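Local coordinates for PAN2-PAN3 deadenylation complex catalytic subunit pan2 (Neurospora crassa, PDB 4CZW), which probably shortens mRNA poly(A) tails as catalytic subunit of the PAN2-PAN3 deadenylation complex, the piece here spanning its pseudo-UCH and exonuclease domains, at residues V332-S336 against P337-H341; L378-A382 against A383-P387; E620-N624 against G625-D629. All coordinates share one frame; numbering follows the deposited sequence.

Interaction 1: V332-S336 against P337-H341; sequences VETKS and PQKSH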
ATOM      1  N   VAL A 332      13.264  -7.346 -14.265  1.00 47.62           N
ATOM      2  CA  VAL A 332      14.506  -8.106 -14.191  1.00 37.97           C
ATOM      3  C   VAL A 332      14.346  -9.487 -14.817  1.00 42.47           C
ATOM      4  O   VAL A 332      13.555 -10.303 -14.345  1.00 51.65           O
ATOM      5  CB  VAL A 332      14.985  -8.264 -12.736  1.00 36.99           C
ATOM      6  CG1 VAL A 332      16.221  -9.145 -12.679  1.00 39.32           C
ATOM      7  CG2 VAL A 332      15.263  -6.901 -12.117  1.00 35.76           C
ATOM      8  N   GLU A 333      15.102  -9.742 -15.880  1.00 48.02           N
ATOM      9  CA  GLU A 333      15.028 -11.016 -16.586  1.00 56.53           C
ATOM     10  C   GLU A 333      16.076 -12.005 -16.086  1.00 53.92           C
ATOM     11  O   GLU A 333      17.179 -11.617 -15.703  1.00 54.55           O
ATOM     12  CB  GLU A 333      15.198 -10.805 -18.093  1.00 54.90           C
ATOM     13  CG  GLU A 333      14.132  -9.935 -18.733  1.00 61.37           C
ATOM     14  CD  GLU A 333      14.334  -9.776 -20.227  1.00 85.57           C
ATOM     15  OE1 GLU A 333      15.259 -10.411 -20.773  1.00 81.92           O
ATOM     16  OE2 GLU A 333      13.568  -9.014 -20.856  1.00 84.23           O
ATOM     17  N   THR A 334      15.721 -13.285 -16.090  1.00 77.49           N
ATOM     18  CA  THR A 334      16.658 -14.350 -15.752  1.00 82.34           C
ATOM     19  C   THR A 334      16.829 -15.256 -16.966  1.00 96.81           C
ATOM     20  O   THR A 334      15.844 -15.661 -17.580  1.00 94.38           O
ATOM     21  CB  THR A 334      16.174 -15.173 -14.543  1.00 80.37           C
ATOM     22  OG1 THR A 334      15.922 -14.298 -13.437  1.00 81.76           O
ATOM     23  CG2 THR A 334      17.220 -16.203 -14.144  1.00103.69           C
ATOM     24  N   LYS A 335      18.074 -15.568 -17.317  1.00112.05           N
ATOM     25  CA  LYS A 335      18.354 -16.306 -18.547  1.00113.82           C
ATOM     26  C   LYS A 335      17.832 -17.737 -18.504  1.00121.56           C
ATOM     27  O   LYS A 335      17.207 -18.209 -19.457  1.00128.44           O
ATOM     28  CB  LYS A 335      19.856 -16.328 -18.845  1.00104.96           C
ATOM     29  CG  LYS A 335      20.174 -16.917 -20.216  1.00106.89           C
ATOM     30  CD  LYS A 335      21.648 -17.259 -20.388  1.00104.37           C
ATOM     31  CE  LYS A 335      22.491 -16.030 -20.687  1.00 85.81           C
ATOM     32  NZ  LYS A 335      23.888 -16.408 -21.045  1.00 74.63           N
ATOM     33  N   SER A 336      18.100 -18.424 -17.399  1.00121.44           N
ATOM     34  CA  SER A 336      17.724 -19.826 -17.259  1.00129.10           C
ATOM     35  C   SER A 336      17.364 -20.174 -15.817  1.00136.92           C
ATOM     36  O   SER A 336      18.198 -20.055 -14.917  1.00136.43           O
ATOM     37  CB  SER A 336      18.853 -20.728 -17.755  1.00123.92           C
ATOM     38  OG  SER A 336      19.014 -20.606 -19.158  1.00127.90           O
ATOM     39  N   PRO A 337      16.106 -20.593 -15.593  1.00130.34           N
ATOM     40  CA  PRO A 337      15.064 -20.679 -16.625  1.00118.49           C
ATOM     41  C   PRO A 337      14.463 -19.314 -16.959  1.00115.57           C
ATOM     42  O   PRO A 337      14.297 -18.481 -16.069  1.00111.69           O
ATOM     43  CB  PRO A 337      14.020 -21.600 -15.990  1.00113.41           C
ATOM     44  CG  PRO A 337      14.182 -21.387 -14.531  1.00115.76           C
ATOM     45  CD  PRO A 337      15.649 -21.133 -14.301  1.00124.09           C
ATOM     46  N   GLN A 338      14.146 -19.097 -18.232  1.00112.35           N
ATOM     47  CA  GLN A 338      13.691 -17.790 -18.692  1.00105.11           C
ATOM     48  C   GLN A 338      12.383 -17.365 -18.029  1.00103.22           C
ATOM     49  O   GLN A 338      11.400 -18.112 -18.009  1.00106.15           O
ATOM     50  CB  GLN A 338      13.544 -17.783 -20.217  1.00102.85           C
ATOM     51  CG  GLN A 338      14.230 -16.607 -20.900  1.00110.61           C
ATOM     52  CD  GLN A 338      13.336 -15.388 -21.018  1.00129.35           C
ATOM     53  OE1 GLN A 338      12.144 -15.503 -21.303  1.00138.22           O
ATOM     54  NE2 GLN A 338      13.911 -14.210 -20.805  1.00114.35           N
ATOM     55  N   LYS A 339      12.404 -16.156 -17.473  1.00102.87           N
ATOM     56  CA  LYS A 339      11.267 -15.577 -16.761  1.00 96.01           C
ATOM     57  C   LYS A 339      11.447 -14.075 -16.591  1.00 87.63           C
ATOM     58  O   LYS A 339      12.193 -13.442 -17.343  1.00118.69           O
ATOM     59  CB  LYS A 339      11.087 -16.226 -15.386  1.00 89.79           C
ATOM     60  CG  LYS A 339      12.330 -16.199 -14.491  1.00 90.07           C
ATOM     61  CD  LYS A 339      12.006 -16.665 -13.072  1.00 99.33           C
ATOM     62  CE  LYS A 339      13.159 -17.444 -12.448  1.00111.59           C
ATOM     63  NZ  LYS A 339      12.690 -18.252 -11.284  1.00111.41           N
ATOM     64  N   SER A 340      10.766 -13.520 -15.589  1.00 61.00           N
ATOM     65  CA  SER A 340      10.895 -12.107 -15.236  1.00 52.45           C
ATOM     66  C   SER A 340      10.173 -11.816 -13.920  1.00 50.72           C
ATOM     67  O   SER A 340       9.159 -12.436 -13.614  1.00 56.97           O
ATOM     68  CB  SER A 340      10.347 -11.207 -16.358  1.00 46.67           C
ATOM     69  OG  SER A 340       8.962 -11.415 -16.573  1.00 82.82           O
ATOM     70  N   HIS A 341      10.705 -10.883 -13.137  1.00 42.59           N
ATOM     71  CA  HIS A 341       9.986 -10.366 -11.973  1.00 48.09           C
ATOM     72  C   HIS A 341      10.378  -8.908 -11.764  1.00 41.04           C
ATOM     73  O   HIS A 341      11.323  -8.422 -12.387  1.00 41.83           O
ATOM     74  CB  HIS A 341      10.270 -11.194 -10.714  1.00 48.60           C
ATOM     75  CG  HIS A 341      11.453 -10.720  -9.930  1.00 46.71           C
ATOM     76  ND1 HIS A 341      12.749 -10.907 -10.358  1.00 46.41           N
ATOM     77  CD2 HIS A 341      11.537 -10.074  -8.743  1.00 41.04           C
ATOM     78  CE1 HIS A 341      13.580 -10.391  -9.470  1.00 42.50           C
ATOM     79  NE2 HIS A 341      12.870  -9.881  -8.480  1.00 48.39           N
TER
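P337 follows S336 through a cis peptide bond as the chain doubles back. At Q338 the CA presents its hydrogen to the T334 carbonyl: CA lies 3.2 Å from T334 O in an almost straight CA-H...O contact, 172° at the hydrogen. The Q338 side chain, bent at chi2 (-89°), runs alongside E333 in the same direction. Their amide and carboxylate planes stand nearly perpendicular, and Q338 NE2 is 4.0 Å from E333 OE1, a neighbour rather than a bonded partner. This is the turn of the beta hairpin joining strands 321-334 and 339-347 of the USP-like domain, a scaffold predicted to be catalytically inactive. K339 gives T334 O a weak backbone bond (N to O 3.5 Å), and its CG packs 4.0 Å from T334 CB, with I15 also touching the lysine chain. At S340, CA makes a second CA-H...O contact, 3.3 Å to V332 O. H341 then pairs with V332 in both directions: V332 N to H341 O is 2.9 Å, and H341 N to V332 O is 3.1 Å. The imidazole brings CE1 to 4.1 Å from V332 CB, while its NE2 hydrogen-bonds N365 OD1.

Interaction 2: L378-A382 against A383-P387; sequences LTFNA and AWKMP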
ATOM      1  N   LEU A 378      20.284   4.504 -11.583  1.00 43.81           N
ATOM      2  CA  LEU A 378      20.041   5.097 -12.893  1.00 39.02           C
ATOM      3  C   LEU A 378      20.817   4.369 -13.988  1.00 42.21           C
ATOM      4  O   LEU A 378      20.996   4.893 -15.086  1.00 46.98           O
ATOM      5  CB  LEU A 378      20.408   6.582 -12.881  1.00 34.20           C
ATOM      6  CG  LEU A 378      19.644   7.444 -11.874  1.00 41.82           C
ATOM      7  CD1 LEU A 378      20.075   8.900 -11.966  1.00 34.41           C
ATOM      8  CD2 LEU A 378      18.143   7.308 -12.082  1.00 43.08           C
ATOM      9  N   THR A 379      21.277   3.161 -13.678  1.00 42.08           N
ATOM     10  CA  THR A 379      21.962   2.327 -14.660  1.00 42.11           C
ATOM     11  C   THR A 379      21.052   1.188 -15.103  1.00 44.86           C
ATOM     12  O   THR A 379      20.460   0.498 -14.274  1.00 45.91           O
ATOM     13  CB  THR A 379      23.273   1.743 -14.101  1.00 46.99           C
ATOM     14  OG1 THR A 379      24.118   2.806 -13.644  1.00 55.53           O
ATOM     15  CG2 THR A 379      24.004   0.946 -15.172  1.00 39.47           C
ATOM     16  N   PHE A 380      20.942   0.996 -16.413  1.00 41.53           N
ATOM     17  CA  PHE A 380      20.101  -0.064 -16.955  1.00 40.22           C
ATOM     18  C   PHE A 380      20.885  -0.955 -17.914  1.00 37.29           C
ATOM     19  O   PHE A 380      21.854  -0.519 -18.535  1.00 36.52           O
ATOM     20  CB  PHE A 380      18.877   0.532 -17.652  1.00 38.71           C
ATOM     21  CG  PHE A 380      18.016   1.368 -16.747  1.00 44.57           C
ATOM     22  CD1 PHE A 380      17.161   0.769 -15.836  1.00 43.52           C
ATOM     23  CD2 PHE A 380      18.064   2.752 -16.802  1.00 46.47           C
ATOM     24  CE1 PHE A 380      16.369   1.533 -14.998  1.00 39.88           C
ATOM     25  CE2 PHE A 380      17.273   3.522 -15.968  1.00 45.89           C
ATOM     26  CZ  PHE A 380      16.425   2.912 -15.065  1.00 43.38           C
ATOM     27  N   ASN A 381      20.460  -2.209 -18.022  1.00 40.17           N
ATOM     28  CA  ASN A 381      21.163  -3.198 -18.826  1.00 38.14           C
ATOM     29  C   ASN A 381      20.236  -3.805 -19.873  1.00 44.04           C
ATOM     30  O   ASN A 381      19.170  -4.321 -19.543  1.00 44.49           O
ATOM     31  CB  ASN A 381      21.742  -4.291 -17.924  1.00 36.85           C
ATOM     32  CG  ASN A 381      22.781  -5.148 -18.627  1.00 39.50           C
ATOM     33  OD1 ASN A 381      22.574  -5.604 -19.751  1.00 44.76           O
ATOM     34  ND2 ASN A 381      23.907  -5.372 -17.961  1.00 46.76           N
ATOM     35  N   ALA A 382      20.653  -3.751 -21.134  1.00 40.31           N
ATOM     36  CA  ALA A 382      19.832  -4.232 -22.242  1.00 39.76           C
ATOM     37  C   ALA A 382      19.594  -5.739 -22.185  1.00 47.14           C
ATOM     38  O   ALA A 382      18.717  -6.263 -22.870  1.00 50.75           O
ATOM     39  CB  ALA A 382      20.474  -3.857 -23.570  1.00 42.24           C
ATOM     40  N   ALA A 383      20.379  -6.428 -21.364  1.00 48.35           N
ATOM     41  CA  ALA A 383      20.312  -7.882 -21.282  1.00 38.13           C
ATOM     42  C   ALA A 383      19.258  -8.365 -20.290  1.00 46.00           C
ATOM     43  O   ALA A 383      18.612  -9.388 -20.520  1.00 45.50           O
ATOM     44  CB  ALA A 383      21.670  -8.446 -20.914  1.00 44.56           C
ATOM     45  N   TRP A 384      19.077  -7.633 -19.193  1.00 41.94           N
ATOM     46  CA  TRP A 384      18.188  -8.100 -18.133  1.00 39.84           C
ATOM     47  C   TRP A 384      17.510  -6.994 -17.317  1.00 39.54           C
ATOM     48  O   TRP A 384      16.474  -7.233 -16.695  1.00 45.81           O
ATOM     49  CB  TRP A 384      18.959  -9.025 -17.186  1.00 43.09           C
ATOM     50  CG  TRP A 384      20.141  -8.382 -16.519  1.00 37.50           C
ATOM     51  CD1 TRP A 384      21.418  -8.317 -16.994  1.00 39.03           C
ATOM     52  CD2 TRP A 384      20.153  -7.723 -15.247  1.00 37.74           C
ATOM     53  NE1 TRP A 384      22.224  -7.653 -16.099  1.00 40.08           N
ATOM     54  CE2 TRP A 384      21.470  -7.278 -15.018  1.00 40.14           C
ATOM     55  CE3 TRP A 384      19.176  -7.462 -14.281  1.00 32.66           C
ATOM     56  CZ2 TRP A 384      21.835  -6.589 -13.864  1.00 40.67           C
ATOM     57  CZ3 TRP A 384      19.541  -6.778 -13.137  1.00 36.54           C
ATOM     58  CH2 TRP A 384      20.859  -6.349 -12.937  1.00 42.34           C
ATOM     59  N   LYS A 385      18.078  -5.790 -17.310  1.00 41.89           N
ATOM     60  CA  LYS A 385      17.528  -4.723 -16.476  1.00 35.88           C
ATOM     61  C   LYS A 385      16.935  -3.574 -17.286  1.00 44.91           C
ATOM     62  O   LYS A 385      17.664  -2.753 -17.843  1.00 41.89           O
ATOM     63  CB  LYS A 385      18.599  -4.181 -15.527  1.00 35.46           C
ATOM     64  CG  LYS A 385      18.040  -3.280 -14.439  1.00 32.02           C
ATOM     65  CD  LYS A 385      19.135  -2.611 -13.633  1.00 30.44           C
ATOM     66  CE  LYS A 385      18.550  -1.651 -12.614  1.00 33.86           C
ATOM     67  NZ  LYS A 385      19.606  -0.840 -11.953  1.00 43.07           N
HETATM   68  N   MSE A 386      15.606  -3.509 -17.328  1.00 43.22           N
HETATM   69  CA  MSE A 386      14.905  -2.471 -18.075  1.00 38.29           C
HETATM   70  C   MSE A 386      13.761  -1.854 -17.267  1.00 41.62           C
HETATM   71  O   MSE A 386      13.012  -2.565 -16.598  1.00 40.70           O
HETATM   72  CB  MSE A 386      14.369  -3.035 -19.392  1.00 43.26           C
HETATM   73  CG  MSE A 386      15.415  -3.150 -20.488  1.00 48.21           C
HETATM   74 SE   MSE A 386      15.923  -1.402 -21.189  1.00 57.45          SE
HETATM   75  CE  MSE A 386      17.848  -1.488 -20.907  1.00 40.03           C
ATOM     76  N   PRO A 387      13.624  -0.521 -17.335  1.00 39.18           N
ATOM     77  CA  PRO A 387      12.574   0.203 -16.613  1.00 41.52           C
ATOM     78  C   PRO A 387      11.196   0.012 -17.240  1.00 38.81           C
ATOM     79  O   PRO A 387      11.078  -0.048 -18.464  1.00 37.53           O
ATOM     80  CB  PRO A 387      13.023   1.661 -16.720  1.00 40.37           C
ATOM     81  CG  PRO A 387      13.774   1.712 -18.001  1.00 39.22           C
ATOM     82  CD  PRO A 387      14.479   0.389 -18.119  1.00 42.28           C
TER
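N381 lies across the indole of W384, its CB over one face of the five-membered ring, 4.1 Å from the centroid, in a CH-pi contact. K385 CB sits over the same face, so two bumps share the flat indole. With the asparagine CG anti to its backbone N (chi1 -165°), the two side chains cross at about a right angle, the amide plane tilted 36° from the indole plane. The amide divides its work: OD1 takes the backbone N-H of A383 (2.8 Å from A383 N), while ND2 goes to S4 O. The indole NE1 is bound to R6 O. With an alanine here OD1 and ND2 are gone, and the A383 N-H and the S4 carbonyl would probably be left without these mates.

A second fit lies further along, where P387 rests on the phenyl ring of F380: the proline CD stands over the face, 3.9 Å from the ring centroid. The selenomethionine M386, bent at chi2 and chi3, curls back so that CE lies 4.0 Å from F380 CB and 3.4 Å from N381 O, with W282 and R279 of helix 276-282 also touching its side chain. K385 does the opposite and stretches out fully, so that NZ meets T379 O at 2.8 Å; S4 OG and Y13 OH grip the same ammonium.

The backbones pair through N381 and K385: N381 N to K385 O and K385 N to N381 O are both 2.9 Å. W384 N adds a weak bond to N381 O (3.3 Å). Two residues, W384 and K385, thus face the single N381, the arrangement of a classic beta bulge, here at the start of strand 385-394 in the USP-like domain.

Interaction 3: E620-N624 against G625-D629; sequences EFMAN and GSFHD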
ATOM      1  N   GLU A 620       0.722  -7.625  39.531  1.00 47.07           N
ATOM      2  CA  GLU A 620       0.751  -7.948  40.953  1.00 45.96           C
ATOM      3  C   GLU A 620       2.099  -8.532  41.355  1.00 50.98           C
ATOM      4  O   GLU A 620       2.642  -8.192  42.406  1.00 37.02           O
ATOM      5  CB  GLU A 620      -0.372  -8.928  41.306  1.00 48.15           C
ATOM      6  CG  GLU A 620      -1.769  -8.379  41.071  1.00 64.51           C
ATOM      7  CD  GLU A 620      -2.851  -9.405  41.349  1.00 67.33           C
ATOM      8  OE1 GLU A 620      -2.529 -10.466  41.926  1.00 65.66           O
ATOM      9  OE2 GLU A 620      -4.021  -9.152  40.990  1.00 55.68           O
ATOM     10  N   PHE A 621       2.634  -9.409  40.510  1.00 36.03           N
ATOM     11  CA  PHE A 621       3.905 -10.072  40.785  1.00 38.01           C
ATOM     12  C   PHE A 621       5.065  -9.080  40.783  1.00 43.53           C
ATOM     13  O   PHE A 621       5.975  -9.177  41.607  1.00 47.69           O
ATOM     14  CB  PHE A 621       4.163 -11.182  39.760  1.00 42.02           C
ATOM     15  CG  PHE A 621       3.149 -12.292  39.795  1.00 39.11           C
ATOM     16  CD1 PHE A 621       2.372 -12.508  40.921  1.00 32.04           C
ATOM     17  CD2 PHE A 621       2.976 -13.121  38.698  1.00 37.89           C
ATOM     18  CE1 PHE A 621       1.439 -13.529  40.952  1.00 31.51           C
ATOM     19  CE2 PHE A 621       2.047 -14.144  38.724  1.00 46.44           C
ATOM     20  CZ  PHE A 621       1.277 -14.348  39.853  1.00 46.54           C
HETATM   21  N   MSE A 622       5.028  -8.129  39.856  1.00 37.89           N
HETATM   22  CA  MSE A 622       6.065  -7.107  39.764  1.00 48.94           C
HETATM   23  C   MSE A 622       5.999  -6.147  40.944  1.00 46.58           C
HETATM   24  O   MSE A 622       7.025  -5.673  41.431  1.00 41.48           O
HETATM   25  CB  MSE A 622       5.940  -6.327  38.452  1.00 42.04           C
HETATM   26  CG  MSE A 622       6.235  -7.145  37.209  1.00 42.36           C
HETATM   27 SE   MSE A 622       8.134  -7.512  36.959  1.00 53.77          SE
HETATM   28  CE  MSE A 622       8.721  -5.731  36.428  1.00 43.90           C
ATOM     29  N   ALA A 623       4.783  -5.865  41.400  1.00 41.17           N
ATOM     30  CA  ALA A 623       4.568  -4.903  42.472  1.00 40.41           C
ATOM     31  C   ALA A 623       5.052  -5.427  43.822  1.00 49.35           C
ATOM     32  O   ALA A 623       5.661  -4.687  44.592  1.00 49.63           O
ATOM     33  CB  ALA A 623       3.100  -4.520  42.550  1.00 34.24           C
ATOM     34  N   ASN A 624       4.783  -6.698  44.110  1.00 47.07           N
ATOM     35  CA  ASN A 624       5.188  -7.279  45.388  1.00 42.62           C
ATOM     36  C   ASN A 624       6.547  -7.973  45.312  1.00 42.37           C
ATOM     37  O   ASN A 624       7.014  -8.550  46.291  1.00 61.26           O
ATOM     38  CB  ASN A 624       4.121  -8.254  45.902  1.00 35.80           C
ATOM     39  CG  ASN A 624       3.809  -9.369  44.916  1.00 38.83           C
ATOM     40  OD1 ASN A 624       4.664  -9.797  44.141  1.00 41.34           O
ATOM     41  ND2 ASN A 624       2.571  -9.848  44.946  1.00 37.45           N
ATOM     42  N   GLY A 625       7.170  -7.918  44.138  1.00 45.51           N
ATOM     43  CA  GLY A 625       8.511  -8.443  43.954  1.00 46.65           C
ATOM     44  C   GLY A 625       8.616  -9.956  43.954  1.00 48.60           C
ATOM     45  O   GLY A 625       9.663 -10.509  44.291  1.00 52.94           O
ATOM     46  N   SER A 626       7.539 -10.630  43.565  1.00 40.54           N
ATOM     47  CA  SER A 626       7.529 -12.088  43.549  1.00 40.89           C
ATOM     48  C   SER A 626       7.601 -12.649  42.131  1.00 49.22           C
ATOM     49  O   SER A 626       7.529 -13.861  41.935  1.00 50.56           O
ATOM     50  CB  SER A 626       6.281 -12.621  44.254  1.00 45.26           C
ATOM     51  OG  SER A 626       5.102 -12.217  43.581  1.00 47.34           O
ATOM     52  N   PHE A 627       7.752 -11.767  41.146  1.00 46.74           N
ATOM     53  CA  PHE A 627       7.735 -12.182  39.745  1.00 45.34           C
ATOM     54  C   PHE A 627       8.914 -13.079  39.379  1.00 46.79           C
ATOM     55  O   PHE A 627       8.762 -14.020  38.600  1.00 54.24           O
ATOM     56  CB  PHE A 627       7.715 -10.964  38.821  1.00 49.82           C
ATOM     57  CG  PHE A 627       7.768 -11.319  37.362  1.00 48.91           C
ATOM     58  CD1 PHE A 627       6.684 -11.921  36.744  1.00 43.30           C
ATOM     59  CD2 PHE A 627       8.902 -11.060  36.610  1.00 43.77           C
ATOM     60  CE1 PHE A 627       6.729 -12.256  35.405  1.00 41.09           C
ATOM     61  CE2 PHE A 627       8.953 -11.392  35.269  1.00 47.54           C
ATOM     62  CZ  PHE A 627       7.864 -11.990  34.667  1.00 44.65           C
ATOM     63  N   HIS A 628      10.085 -12.780  39.933  1.00 52.64           N
ATOM     64  CA  HIS A 628      11.276 -13.578  39.661  1.00 52.64           C
ATOM     65  C   HIS A 628      11.084 -15.021  40.111  1.00 56.72           C
ATOM     66  O   HIS A 628      11.452 -15.956  39.401  1.00 55.13           O
ATOM     67  CB  HIS A 628      12.503 -12.977  40.349  1.00 53.19           C
ATOM     68  CG  HIS A 628      13.725 -13.837  40.259  1.00 62.91           C
ATOM     69  ND1 HIS A 628      14.420 -14.022  39.084  1.00 73.32           N
ATOM     70  CD2 HIS A 628      14.371 -14.569  41.197  1.00 61.25           C
ATOM     71  CE1 HIS A 628      15.445 -14.827  39.303  1.00 78.28           C
ATOM     72  NE2 HIS A 628      15.437 -15.173  40.577  1.00 83.16           N
ATOM     73  N   ASP A 629      10.501 -15.192  41.292  1.00 53.27           N
ATOM     74  CA  ASP A 629      10.251 -16.519  41.841  1.00 52.68           C
ATOM     75  C   ASP A 629       9.211 -17.273  41.020  1.00 51.19           C
ATOM     76  O   ASP A 629       9.342 -18.474  40.789  1.00 52.09           O
ATOM     77  CB  ASP A 629       9.802 -16.416  43.299  1.00 55.70           C
ATOM     78  CG  ASP A 629      10.867 -15.813  44.195  1.00 69.88           C
ATOM     79  OD1 ASP A 629      12.066 -16.050  43.936  1.00 55.77           O
ATOM     80  OD2 ASP A 629      10.506 -15.102  45.157  1.00 64.61           O
TER
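F627 packs against F621 and M622 where helix 604-623 ends and the short helix 627-634 begins, a helix C-terminus ended by a glycine with positive phi. The first helix carries D607, a probable ligand of the catalytic metals, near its other end. G625 has a phi of 72°, a backbone shape that favours glycine, and there the chain breaks away from helical geometry. The turn brings S626 N to the carbonyl of F621 (N to O 2.9 Å); F627 N adds a weak bond to the same oxygen.

The side chain of F627 can be followed outward. CB meets F621 CB at 3.7 Å and also lies near the F621 carbonyl oxygen. CG, placed anti to the backbone N (chi1 177°), turns the ring back toward the first helix, where CG itself comes 3.8 Å from the selenium of M622. From there the two sides of the ring part company: CD1 has F621 CB as its neighbour at 4.0 Å, close to the ring plane, whereas CD2 comes within 3.6 Å of M622 SE. The selenomethionine, bent at chi2 and chi3, runs alongside the phenylalanine and brings SE to its ring obliquely, a Met-aromatic contact. Y618 adds an edge-to-face ring contact to F627.

N624, with CG between its backbone N and carbonyl carbon (chi1 57°), turns OD1 toward S626. The serine hydroxyl OG donates to N624 OD1 from well out of the carbonyl plane, and the same OD1 receives a weak bond from S626 N at 3.0 Å.

Three local turns follow in series along the chain, none nested in another. Interaction 1 closes the hairpin between strands 321-334 and 339-347; interaction 2 then closes the turn leading from helix 374-377 into strand 385-394. These two meet, because strands 321-334 and 385-394 are neighbours in one sheet: E333 N lies 3.0 Å from W384 O, a probable hydrogen bond, and V332 CG1 packs on W384 CE3 at 3.8 Å. Their centres are 13 Å apart, and all four segments belong to the USP-like domain. Interaction 3 stands alone near the C-terminal end, linking helices 604-623 and 627-634; its nearest atoms are about 43 Å from interaction 1 and about 49 Å from interaction 2.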